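Local coordinates for methylmalonyl-CoA carboxyltransferase 5S subunit (Propionibacterium freudenreichii subsp. shermanii, PDB 1RQB), which transfers a carboxyl group from the biotin of the 1.3S subunit to pyruvate, forming oxaloacetate at a cobalt-containing TIM-barrel active site, at residues A[75-83]-A[463-474]; A[430-440]-A[447-455]. All blocks are in the same frame, centred on the assembly; numbering follows the deposited sequence.

Interaction 1: residues A[75-83]-A[463-474]; sequences CIRFLNEDP and FFEHRAEGPHSV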
loop_
_atom_site.group_PDB
_atom_site.type_symbol
_atom_site.label_atom_id
_atom_site.label_comp_id
_atom_site.label_asym_id
_atom_site.label_seq_id
_atom_site.Cartn_x
_atom_site.Cartn_y
_atom_site.Cartn_z
ATOM N N CYS A 75 -21.652 -15.015 10.016
ATOM C CA CYS A 75 -22.724 -14.584 10.923
ATOM C C CYS A 75 -23.259 -15.760 11.741
ATOM O O CYS A 75 -23.347 -15.684 12.965
ATOM C CB CYS A 75 -23.886 -13.977 10.126
ATOM S SG CYS A 75 -23.652 -12.247 9.659
ATOM N N ILE A 76 -23.603 -16.860 11.083
ATOM C CA ILE A 76 -24.220 -17.973 11.818
ATOM C C ILE A 76 -23.189 -18.915 12.444
ATOM O O ILE A 76 -23.502 -19.610 13.408
ATOM C CB ILE A 76 -25.124 -18.818 10.906
ATOM C CG1 ILE A 76 -24.274 -19.513 9.850
ATOM C CG2 ILE A 76 -26.190 -17.939 10.252
ATOM C CD1 ILE A 76 -25.075 -20.397 8.933
ATOM N N ARG A 77 -21.962 -18.936 11.940
ATOM C CA ARG A 77 -20.998 -19.904 12.481
ATOM C C ARG A 77 -20.181 -19.312 13.631
ATOM O O ARG A 77 -19.869 -20.019 14.587
ATOM C CB ARG A 77 -20.064 -20.385 11.358
ATOM C CG ARG A 77 -19.143 -21.542 11.738
ATOM C CD ARG A 77 -18.142 -21.867 10.619
ATOM N NE ARG A 77 -18.756 -22.225 9.340
ATOM C CZ ARG A 77 -19.142 -23.453 9.000
ATOM N NH1 ARG A 77 -18.983 -24.459 9.848
ATOM N NH2 ARG A 77 -19.675 -23.679 7.803
ATOM N N PHE A 78 -19.862 -18.021 13.580
ATOM C CA PHE A 78 -18.995 -17.441 14.617
ATOM C C PHE A 78 -19.643 -16.298 15.402
ATOM O O PHE A 78 -19.272 -16.059 16.550
ATOM C CB PHE A 78 -17.724 -16.857 13.985
ATOM C CG PHE A 78 -16.962 -17.822 13.130
ATOM C CD1 PHE A 78 -16.650 -17.496 11.815
ATOM C CD2 PHE A 78 -16.524 -19.036 13.644
ATOM C CE1 PHE A 78 -15.913 -18.366 11.019
ATOM C CE2 PHE A 78 -15.786 -19.915 12.863
ATOM C CZ PHE A 78 -15.478 -19.579 11.543
ATOM N N LEU A 79 -20.595 -15.578 14.818
ATOM C CA LEU A 79 -21.120 -14.395 15.512
ATOM C C LEU A 79 -22.534 -14.589 16.062
ATOM O O LEU A 79 -23.108 -13.649 16.610
ATOM C CB LEU A 79 -21.100 -13.195 14.552
ATOM C CG LEU A 79 -19.780 -12.914 13.818
ATOM C CD1 LEU A 79 -19.964 -11.720 12.896
ATOM C CD2 LEU A 79 -18.660 -12.644 14.815
ATOM N N ASN A 80 -23.098 -15.785 15.924
ATOM C CA ASN A 80 -24.465 -16.054 16.395
ATOM C C ASN A 80 -25.386 -14.917 15.951
ATOM O O ASN A 80 -26.196 -14.408 16.724
ATOM C CB ASN A 80 -24.512 -16.180 17.927
ATOM C CG ASN A 80 -25.850 -16.720 18.421
ATOM O OD1 ASN A 80 -26.298 -17.778 17.980
ATOM N ND2 ASN A 80 -26.496 -15.993 19.330
ATOM N N GLU A 81 -25.263 -14.536 14.687
ATOM C CA GLU A 81 -26.057 -13.431 14.131
ATOM C C GLU A 81 -26.856 -13.925 12.923
ATOM O O GLU A 81 -26.363 -14.717 12.122
ATOM C CB GLU A 81 -25.106 -12.312 13.693
ATOM C CG GLU A 81 -25.801 -11.096 13.118
ATOM C CD GLU A 81 -24.819 -10.007 12.730
ATOM O OE1 GLU A 81 -23.631 -10.109 13.117
ATOM O OE2 GLU A 81 -25.236 -9.046 12.051
ATOM N N ASP A 82 -28.096 -13.470 12.800
ATOM C CA ASP A 82 -28.914 -13.864 11.643
ATOM C C ASP A 82 -28.530 -12.937 10.487
ATOM O O ASP A 82 -28.722 -11.725 10.569
ATOM C CB ASP A 82 -30.408 -13.701 11.960
ATOM C CG ASP A 82 -31.300 -14.351 10.912
ATOM O OD1 ASP A 82 -30.906 -14.366 9.725
ATOM O OD2 ASP A 82 -32.394 -14.842 11.274
ATOM N N PRO A 83 -27.988 -13.493 9.392
ATOM C CA PRO A 83 -27.577 -12.676 8.236
ATOM C C PRO A 83 -28.718 -11.829 7.668
ATOM O O PRO A 83 -28.498 -10.733 7.158
ATOM C CB PRO A 83 -27.102 -13.713 7.214
ATOM C CG PRO A 83 -26.830 -14.951 8.016
ATOM C CD PRO A 83 -27.881 -14.930 9.095
ATOM N N PHE A 463 -27.106 -22.842 15.314
ATOM C CA PHE A 463 -27.467 -21.419 15.240
ATOM C C PHE A 463 -28.908 -21.191 15.703
ATOM O O PHE A 463 -29.171 -20.311 16.521
ATOM C CB PHE A 463 -27.294 -20.887 13.813
ATOM C CG PHE A 463 -27.804 -19.490 13.632
ATOM C CD1 PHE A 463 -27.311 -18.450 14.421
ATOM C CD2 PHE A 463 -28.804 -19.214 12.713
ATOM C CE1 PHE A 463 -27.814 -17.158 14.293
ATOM C CE2 PHE A 463 -29.316 -17.919 12.577
ATOM C CZ PHE A 463 -28.821 -16.894 13.368
ATOM N N PHE A 464 -29.845 -21.980 15.185
ATOM C CA PHE A 464 -31.263 -21.806 15.534
ATOM C C PHE A 464 -31.476 -21.945 17.043
ATOM O O PHE A 464 -32.341 -21.288 17.621
ATOM C CB PHE A 464 -32.130 -22.847 14.813
ATOM C CG PHE A 464 -32.288 -22.606 13.330
ATOM C CD1 PHE A 464 -32.798 -23.608 12.511
ATOM C CD2 PHE A 464 -31.945 -21.384 12.757
ATOM C CE1 PHE A 464 -32.966 -23.399 11.138
ATOM C CE2 PHE A 464 -32.110 -21.163 11.387
ATOM C CZ PHE A 464 -32.621 -22.174 10.577
ATOM N N GLU A 465 -30.682 -22.790 17.687
ATOM C CA GLU A 465 -30.859 -23.019 19.128
ATOM C C GLU A 465 -30.304 -21.862 19.963
ATOM O O GLU A 465 -30.800 -21.602 21.058
ATOM C CB GLU A 465 -30.157 -24.310 19.549
ATOM C CG GLU A 465 -30.460 -24.708 20.990
ATOM C CD GLU A 465 -29.264 -25.297 21.714
ATOM O OE1 GLU A 465 -28.576 -26.165 21.131
ATOM O OE2 GLU A 465 -29.020 -24.897 22.874
ATOM N N HIS A 466 -29.306 -21.143 19.449
ATOM C CA HIS A 466 -28.656 -20.080 20.233
ATOM C C HIS A 466 -28.987 -18.664 19.755
ATOM O O HIS A 466 -28.662 -17.700 20.445
ATOM C CB HIS A 466 -27.141 -20.268 20.163
ATOM C CG HIS A 466 -26.639 -21.437 20.950
ATOM N ND1 HIS A 466 -26.669 -21.471 22.327
ATOM C CD2 HIS A 466 -26.077 -22.603 20.555
ATOM C CE1 HIS A 466 -26.143 -22.608 22.748
ATOM N NE2 HIS A 466 -25.775 -23.311 21.693
ATOM N N ARG A 467 -29.611 -18.528 18.592
ATOM C CA ARG A 467 -29.903 -17.207 18.014
ATOM C C ARG A 467 -30.555 -16.244 19.007
ATOM O O ARG A 467 -30.279 -15.046 18.973
ATOM C CB ARG A 467 -30.799 -17.342 16.772
ATOM C CG ARG A 467 -31.371 -16.000 16.277
ATOM C CD ARG A 467 -32.067 -16.153 14.927
ATOM N NE ARG A 467 -33.064 -17.221 14.929
ATOM C CZ ARG A 467 -33.578 -17.752 13.826
ATOM N NH1 ARG A 467 -33.189 -17.301 12.635
ATOM N NH2 ARG A 467 -34.462 -18.744 13.909
ATOM N N ALA A 468 -31.421 -16.755 19.875
ATOM C CA ALA A 468 -32.153 -15.924 20.844
ATOM C C ALA A 468 -31.222 -15.174 21.802
ATOM O O ALA A 468 -31.637 -14.194 22.420
ATOM C CB ALA A 468 -33.134 -16.796 21.638
ATOM N N GLU A 469 -29.975 -15.614 21.945
ATOM C CA GLU A 469 -29.027 -14.951 22.855
ATOM C C GLU A 469 -28.584 -13.606 22.275
ATOM O O GLU A 469 -28.046 -12.758 22.987
ATOM C CB GLU A 469 -27.771 -15.797 23.056
ATOM C CG GLU A 469 -27.982 -17.186 23.598
ATOM C CD GLU A 469 -26.709 -18.026 23.492
ATOM O OE1 GLU A 469 -26.745 -19.215 23.870
ATOM O OE2 GLU A 469 -25.672 -17.490 23.024
ATOM N N GLY A 470 -28.790 -13.433 20.973
ATOM C CA GLY A 470 -28.402 -12.197 20.318
ATOM C C GLY A 470 -27.004 -12.322 19.741
ATOM O O GLY A 470 -26.235 -13.184 20.161
ATOM N N PRO A 471 -26.631 -11.453 18.793
ATOM C CA PRO A 471 -25.295 -11.539 18.206
ATOM C C PRO A 471 -24.171 -11.239 19.200
ATOM O O PRO A 471 -24.327 -10.437 20.119
ATOM C CB PRO A 471 -25.352 -10.535 17.056
ATOM C CG PRO A 471 -26.306 -9.522 17.536
ATOM C CD PRO A 471 -27.393 -10.330 18.218
ATOM N N HIS A 472 -23.047 -11.917 19.009
ATOM C CA HIS A 472 -21.883 -11.721 19.883
ATOM C C HIS A 472 -20.702 -11.252 19.031
ATOM O O HIS A 472 -20.800 -11.134 17.810
ATOM C CB HIS A 472 -21.533 -13.026 20.591
ATOM C CG HIS A 472 -22.690 -13.656 21.305
ATOM N ND1 HIS A 472 -23.550 -12.937 22.107
ATOM C CD2 HIS A 472 -23.107 -14.941 21.361
ATOM C CE1 HIS A 472 -24.447 -13.756 22.630
ATOM N NE2 HIS A 472 -24.200 -14.977 22.194
ATOM N N SER A 473 -19.595 -10.963 19.700
ATOM C CA SER A 473 -18.376 -10.523 19.006
ATOM C C SER A 473 -17.226 -11.434 19.438
ATOM O O SER A 473 -17.190 -11.911 20.570
ATOM C CB SER A 473 -18.055 -9.072 19.367
ATOM O OG SER A 473 -16.833 -8.680 18.775
ATOM N N VAL A 474 -16.301 -11.705 18.528
ATOM C CA VAL A 474 -15.153 -12.550 18.881
ATOM C C VAL A 474 -13.900 -11.673 18.940
ATOM O O VAL A 474 -12.780 -12.171 19.038
ATOM C CB VAL A 474 -14.949 -13.679 17.857
ATOM C CG1 VAL A 474 -16.109 -14.652 17.940
ATOM C CG2 VAL A 474 -14.840 -13.102 16.440
HETATM O O HOH W 1 -28.826 -13.464 17.263
HETATM O O HOH W 2 -22.331 -9.382 15.261
#

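Interaction 2: residues A[430-440]-A[447-455]; sequences WEKQSKEAATL and DEDVLTYAL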
loop_
_atom_site.group_PDB
_atom_site.type_symbol
_atom_site.label_atom_id
_atom_site.label_comp_id
_atom_site.label_asym_id
_atom_site.label_seq_id
_atom_site.Cartn_x
_atom_site.Cartn_y
_atom_site.Cartn_z
ATOM N N TRP A 430 -37.000 -27.842 -2.559
ATOM C CA TRP A 430 -37.521 -26.882 -1.574
ATOM C C TRP A 430 -38.408 -27.553 -0.522
ATOM O O TRP A 430 -38.241 -27.308 0.672
ATOM C CB TRP A 430 -38.289 -25.744 -2.253
ATOM C CG TRP A 430 -38.754 -24.700 -1.268
ATOM C CD1 TRP A 430 -40.026 -24.509 -0.810
ATOM C CD2 TRP A 430 -37.936 -23.727 -0.593
ATOM N NE1 TRP A 430 -40.052 -23.479 0.104
ATOM C CE2 TRP A 430 -38.783 -22.983 0.256
ATOM C CE3 TRP A 430 -36.570 -23.414 -0.627
ATOM C CZ2 TRP A 430 -38.309 -21.941 1.069
ATOM C CZ3 TRP A 430 -36.095 -22.375 0.185
ATOM C CH2 TRP A 430 -36.964 -21.655 1.018
ATOM N N GLU A 431 -39.362 -28.381 -0.939
ATOM C CA GLU A 431 -40.251 -29.040 0.029
ATOM C C GLU A 431 -39.455 -29.895 1.018
ATOM O O GLU A 431 -39.739 -29.884 2.215
ATOM C CB GLU A 431 -41.309 -29.893 -0.683
ATOM C CG GLU A 431 -42.700 -29.252 -0.812
ATOM C CD GLU A 431 -42.695 -27.747 -1.057
ATOM O OE1 GLU A 431 -42.128 -27.297 -2.078
ATOM O OE2 GLU A 431 -43.276 -27.013 -0.224
ATOM N N LYS A 432 -38.460 -30.625 0.530
ATOM C CA LYS A 432 -37.629 -31.477 1.393
ATOM C C LYS A 432 -36.844 -30.621 2.391
ATOM O O LYS A 432 -36.723 -30.969 3.565
ATOM C CB LYS A 432 -36.655 -32.290 0.537
ATOM C CG LYS A 432 -35.652 -33.122 1.327
ATOM C CD LYS A 432 -34.651 -33.799 0.385
ATOM C CE LYS A 432 -33.576 -34.579 1.140
ATOM N NZ LYS A 432 -34.139 -35.699 1.947
ATOM N N GLN A 433 -36.288 -29.508 1.916
ATOM C CA GLN A 433 -35.509 -28.617 2.787
ATOM C C GLN A 433 -36.423 -28.020 3.858
ATOM O O GLN A 433 -36.068 -27.978 5.035
ATOM C CB GLN A 433 -34.881 -27.473 1.977
ATOM C CG GLN A 433 -33.842 -27.890 0.934
ATOM C CD GLN A 433 -32.576 -28.443 1.552
ATOM O OE1 GLN A 433 -32.351 -28.316 2.755
ATOM N NE2 GLN A 433 -31.731 -29.049 0.728
ATOM N N SER A 434 -37.592 -27.555 3.433
ATOM C CA SER A 434 -38.567 -26.931 4.339
ATOM C C SER A 434 -38.990 -27.887 5.456
ATOM O O SER A 434 -39.076 -27.484 6.616
ATOM C CB SER A 434 -39.815 -26.496 3.574
ATOM O OG SER A 434 -39.524 -25.440 2.682
ATOM N N LYS A 435 -39.245 -29.147 5.122
ATOM C CA LYS A 435 -39.718 -30.104 6.133
ATOM C C LYS A 435 -38.617 -30.388 7.156
ATOM O O LYS A 435 -38.866 -30.383 8.360
ATOM C CB LYS A 435 -40.157 -31.413 5.477
ATOM C CG LYS A 435 -40.995 -31.203 4.233
ATOM C CD LYS A 435 -42.118 -30.196 4.435
ATOM C CE LYS A 435 -42.814 -29.915 3.107
ATOM N NZ LYS A 435 -43.415 -28.549 3.050
ATOM N N GLU A 436 -37.405 -30.641 6.673
ATOM C CA GLU A 436 -36.270 -30.928 7.562
ATOM C C GLU A 436 -35.955 -29.721 8.448
ATOM O O GLU A 436 -35.652 -29.871 9.631
ATOM C CB GLU A 436 -35.030 -31.309 6.750
ATOM C CG GLU A 436 -35.166 -32.628 5.995
ATOM C CD GLU A 436 -33.948 -32.946 5.153
ATOM O OE1 GLU A 436 -32.825 -32.591 5.572
ATOM O OE2 GLU A 436 -34.106 -33.563 4.077
ATOM N N ALA A 437 -36.027 -28.523 7.885
ATOM C CA ALA A 437 -35.720 -27.316 8.667
ATOM C C ALA A 437 -36.750 -27.138 9.783
ATOM O O ALA A 437 -36.406 -26.767 10.905
ATOM C CB ALA A 437 -35.723 -26.096 7.772
ATOM N N ALA A 438 -38.009 -27.424 9.465
ATOM C CA ALA A 438 -39.120 -27.255 10.414
ATOM C C ALA A 438 -38.997 -28.182 11.624
ATOM O O ALA A 438 -39.756 -28.042 12.582
ATOM C CB ALA A 438 -40.446 -27.497 9.706
ATOM N N THR A 439 -38.050 -29.117 11.615
ATOM C CA THR A 439 -37.911 -30.044 12.749
ATOM C C THR A 439 -36.827 -29.569 13.719
ATOM O O THR A 439 -36.621 -30.179 14.767
ATOM C CB THR A 439 -37.517 -31.460 12.289
ATOM O OG1 THR A 439 -36.162 -31.452 11.828
ATOM C CG2 THR A 439 -38.421 -31.929 11.156
ATOM N N LEU A 440 -36.139 -28.481 13.391
ATOM C CA LEU A 440 -35.052 -27.994 14.254
ATOM C C LEU A 440 -35.574 -27.004 15.296
ATOM O O LEU A 440 -36.337 -26.090 14.986
ATOM C CB LEU A 440 -33.974 -27.310 13.408
ATOM C CG LEU A 440 -33.339 -28.168 12.310
ATOM C CD1 LEU A 440 -32.367 -27.324 11.503
ATOM C CD2 LEU A 440 -32.621 -29.357 12.938
ATOM N N ASP A 447 -39.028 -18.437 5.116
ATOM C CA ASP A 447 -38.250 -18.998 4.002
ATOM C C ASP A 447 -36.776 -18.654 4.234
ATOM O O ASP A 447 -35.882 -19.394 3.825
ATOM C CB ASP A 447 -38.706 -18.414 2.660
ATOM C CG ASP A 447 -40.115 -18.857 2.268
ATOM O OD1 ASP A 447 -40.619 -19.857 2.822
ATOM O OD2 ASP A 447 -40.714 -18.209 1.391
ATOM N N GLU A 448 -36.525 -17.524 4.893
ATOM C CA GLU A 448 -35.143 -17.121 5.192
ATOM C C GLU A 448 -34.445 -18.206 6.014
ATOM O O GLU A 448 -33.287 -18.535 5.760
ATOM C CB GLU A 448 -35.095 -15.794 5.963
ATOM C CG GLU A 448 -35.434 -14.542 5.160
ATOM C CD GLU A 448 -36.925 -14.248 5.044
ATOM O OE1 GLU A 448 -37.262 -13.103 4.665
ATOM O OE2 GLU A 448 -37.753 -15.145 5.316
ATOM N N ASP A 449 -35.148 -18.763 7.000
ATOM C CA ASP A 449 -34.586 -19.811 7.863
ATOM C C ASP A 449 -34.424 -21.114 7.076
ATOM O O ASP A 449 -33.478 -21.866 7.309
ATOM C CB ASP A 449 -35.479 -20.031 9.092
ATOM C CG ASP A 449 -34.933 -19.356 10.352
ATOM O OD1 ASP A 449 -34.201 -18.341 10.244
ATOM O OD2 ASP A 449 -35.258 -19.838 11.461
ATOM N N VAL A 450 -35.344 -21.405 6.156
ATOM C CA VAL A 450 -35.196 -22.620 5.341
ATOM C C VAL A 450 -33.947 -22.463 4.471
ATOM O O VAL A 450 -33.188 -23.409 4.268
ATOM C CB VAL A 450 -36.443 -22.859 4.437
ATOM C CG1 VAL A 450 -36.227 -24.079 3.542
ATOM C CG2 VAL A 450 -37.690 -23.068 5.313
ATOM N N LEU A 451 -33.722 -21.251 3.972
ATOM C CA LEU A 451 -32.531 -20.986 3.152
ATOM C C LEU A 451 -31.278 -21.191 4.006
ATOM O O LEU A 451 -30.296 -21.782 3.560
ATOM C CB LEU A 451 -32.573 -19.557 2.595
ATOM C CG LEU A 451 -33.616 -19.377 1.495
ATOM C CD1 LEU A 451 -33.891 -17.911 1.243
ATOM C CD2 LEU A 451 -33.123 -20.067 0.221
ATOM N N THR A 452 -31.311 -20.718 5.248
ATOM C CA THR A 452 -30.133 -20.893 6.109
ATOM C C THR A 452 -29.834 -22.386 6.259
ATOM O O THR A 452 -28.680 -22.809 6.212
ATOM C CB THR A 452 -30.345 -20.257 7.500
ATOM O OG1 THR A 452 -30.440 -18.839 7.352
ATOM C CG2 THR A 452 -29.169 -20.573 8.432
ATOM N N TYR A 453 -30.881 -23.186 6.421
ATOM C CA TYR A 453 -30.705 -24.636 6.575
ATOM C C TYR A 453 -30.201 -25.255 5.269
ATOM O O TYR A 453 -29.332 -26.126 5.279
ATOM C CB TYR A 453 -32.026 -25.299 6.971
ATOM C CG TYR A 453 -31.925 -26.795 7.040
ATOM C CD1 TYR A 453 -31.222 -27.418 8.069
ATOM C CD2 TYR A 453 -32.478 -27.597 6.034
ATOM C CE1 TYR A 453 -31.062 -28.810 8.097
ATOM C CE2 TYR A 453 -32.327 -28.990 6.054
ATOM C CZ TYR A 453 -31.616 -29.583 7.087
ATOM O OH TYR A 453 -31.445 -30.948 7.105
ATOM N N ALA A 454 -30.737 -24.814 4.138
ATOM C CA ALA A 454 -30.316 -25.375 2.845
ATOM C C ALA A 454 -28.856 -25.025 2.546
ATOM O O ALA A 454 -28.117 -25.831 1.980
ATOM C CB ALA A 454 -31.223 -24.837 1.725
ATOM N N LEU A 455 -28.441 -23.824 2.938
ATOM C CA LEU A 455 -27.077 -23.348 2.656
ATOM C C LEU A 455 -26.048 -23.920 3.633
ATOM O O LEU A 455 -24.923 -24.218 3.237
ATOM C CB LEU A 455 -27.039 -21.817 2.711
ATOM C CG LEU A 455 -27.850 -21.093 1.636
ATOM C CD1 LEU A 455 -27.907 -19.597 1.930
ATOM C CD2 LEU A 455 -27.219 -21.346 0.289
HETATM O O HOH W 3 -42.251 -21.751 1.437
HETATM O O HOH W 4 -28.366 -28.583 1.553
HETATM O O HOH W 5 -29.952 -28.768 3.902
#

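Interaction 1: residues A[75-83]-A[463-474]
Phe463 of the helix 460-466 presses its ring against the turn that leaves helix 71-77, and this is the close-packed end of the contact. Ile76 CG2 stands over one face, 3.9 Å from the ring centroid in a CH-pi contact, while Arg467 CB of its own segment lies over the opposite face and Asp82 CB meets the edge. Beside the ring, Arg467 NH1 forms a salt bridge with Asp82 OD2 (2.9 Å) and another with Asp449. The carboxamide of Asn80 reaches into the turn of chain after helix 460-466: with CG anti to the backbone N (chi1 -169°), ND2 gives one hydrogen bond to His466 O (3.0 Å) and another to Gly470 O (2.9 Å). Both carbonyls lie close to the amide plane, so the two bonds also fix its rotation; a water bridges Asn80 O and Arg467 O nearby. The looser, solvent side, with Pro471, His472 and Val474, keeps one straight backbone bond, His472 N to Leu79 O (170°), but its side chains meet only at van der Waals range, as Val474 CG2 and Leu79 CD2 do at 4.2 Å. Where barrel and carboxylase domains meet here, an apolar ring seat is combined with directional bonds and a shared arginine, implying a fit that depends on position as well as burial.

Interaction 2: residues A[430-440]-A[447-455]
Trp430 and Tyr453 both place CG anti to the backbone N (chi1 -176° and 176°), and these two torsions send each ring across to the other helix. The indole of Trp430 reaches Val450, whose CG1 lies over its six-membered ring, 3.8 Å from the centroid, in a CH-pi contact. On that same face of the indole sits Ser434 OG, itself hydrogen-bonded to Trp430 O. Leu451 CD2 and Asp447 OD1 approach the indole edge, the carboxylate standing nearly perpendicular to the ring, and a water accepts from Trp430 NE1 while donating to Asp447 OD1. Arg121 adds a cation-pi contact to the indole. Val450 is a knob in the hole formed by Trp430, Gln433, Ser434 and Ala437.

At the other end Tyr453 lies against Glu436 and Ala437 and the turn that follows them. Ala437 CB packs on Tyr453 CB at 3.9 Å, Leu440 CD1 comes within 3.6 Å of Tyr453 CD1, and the phenol OH donates to Glu436 OE1 at 2.6 Å, using the anti lone pair of an oxygen that lies in the ring plane. Lys432 pairs weakly with the other oxygen, Glu436 OE2. A phenylalanine in place of Tyr453 would probably keep much of the ring packing but leave Glu436 OE1 without its hydroxyl donor and its carboxylate freer to turn. Gln433 OE1, beside Tyr453 CD2, accepts a hydrogen bond from a water that also donates to Tyr453 O, while its NE2 turns to Glu429.

The helix axes approach to 9.0 Å at 98°, so the two form a nearly orthogonal helix pair joined by a short loop, with one knob-in-hole contact, Val450, at its centre, part of the conserved carboxylase domain.

How the interactions relate
Both contacts involve the conserved carboxylase domain, and they illustrate how chemistry follows place. Interaction 2 joins helices close in sequence within that domain and rests on aromatic and aliphatic packing, with a phenol-carboxylate bond and bridging waters around it. Interaction 1 joins segments nearly 400 residues apart, setting the C-terminal part against the barrel's family domain, and relies more on carbonyl acceptors and charge. Each is partly buried, though only interaction 1 includes exposed touching residues. They meet at Asp449 of helix 447-455, whose OD1 receives Arg467 NH1 at 2.8 Å, and at Phe464, which packs on Asp449 and Leu440. Helices 447-455 and 460-466 follow one another, so the contacts adjoin in chain and space.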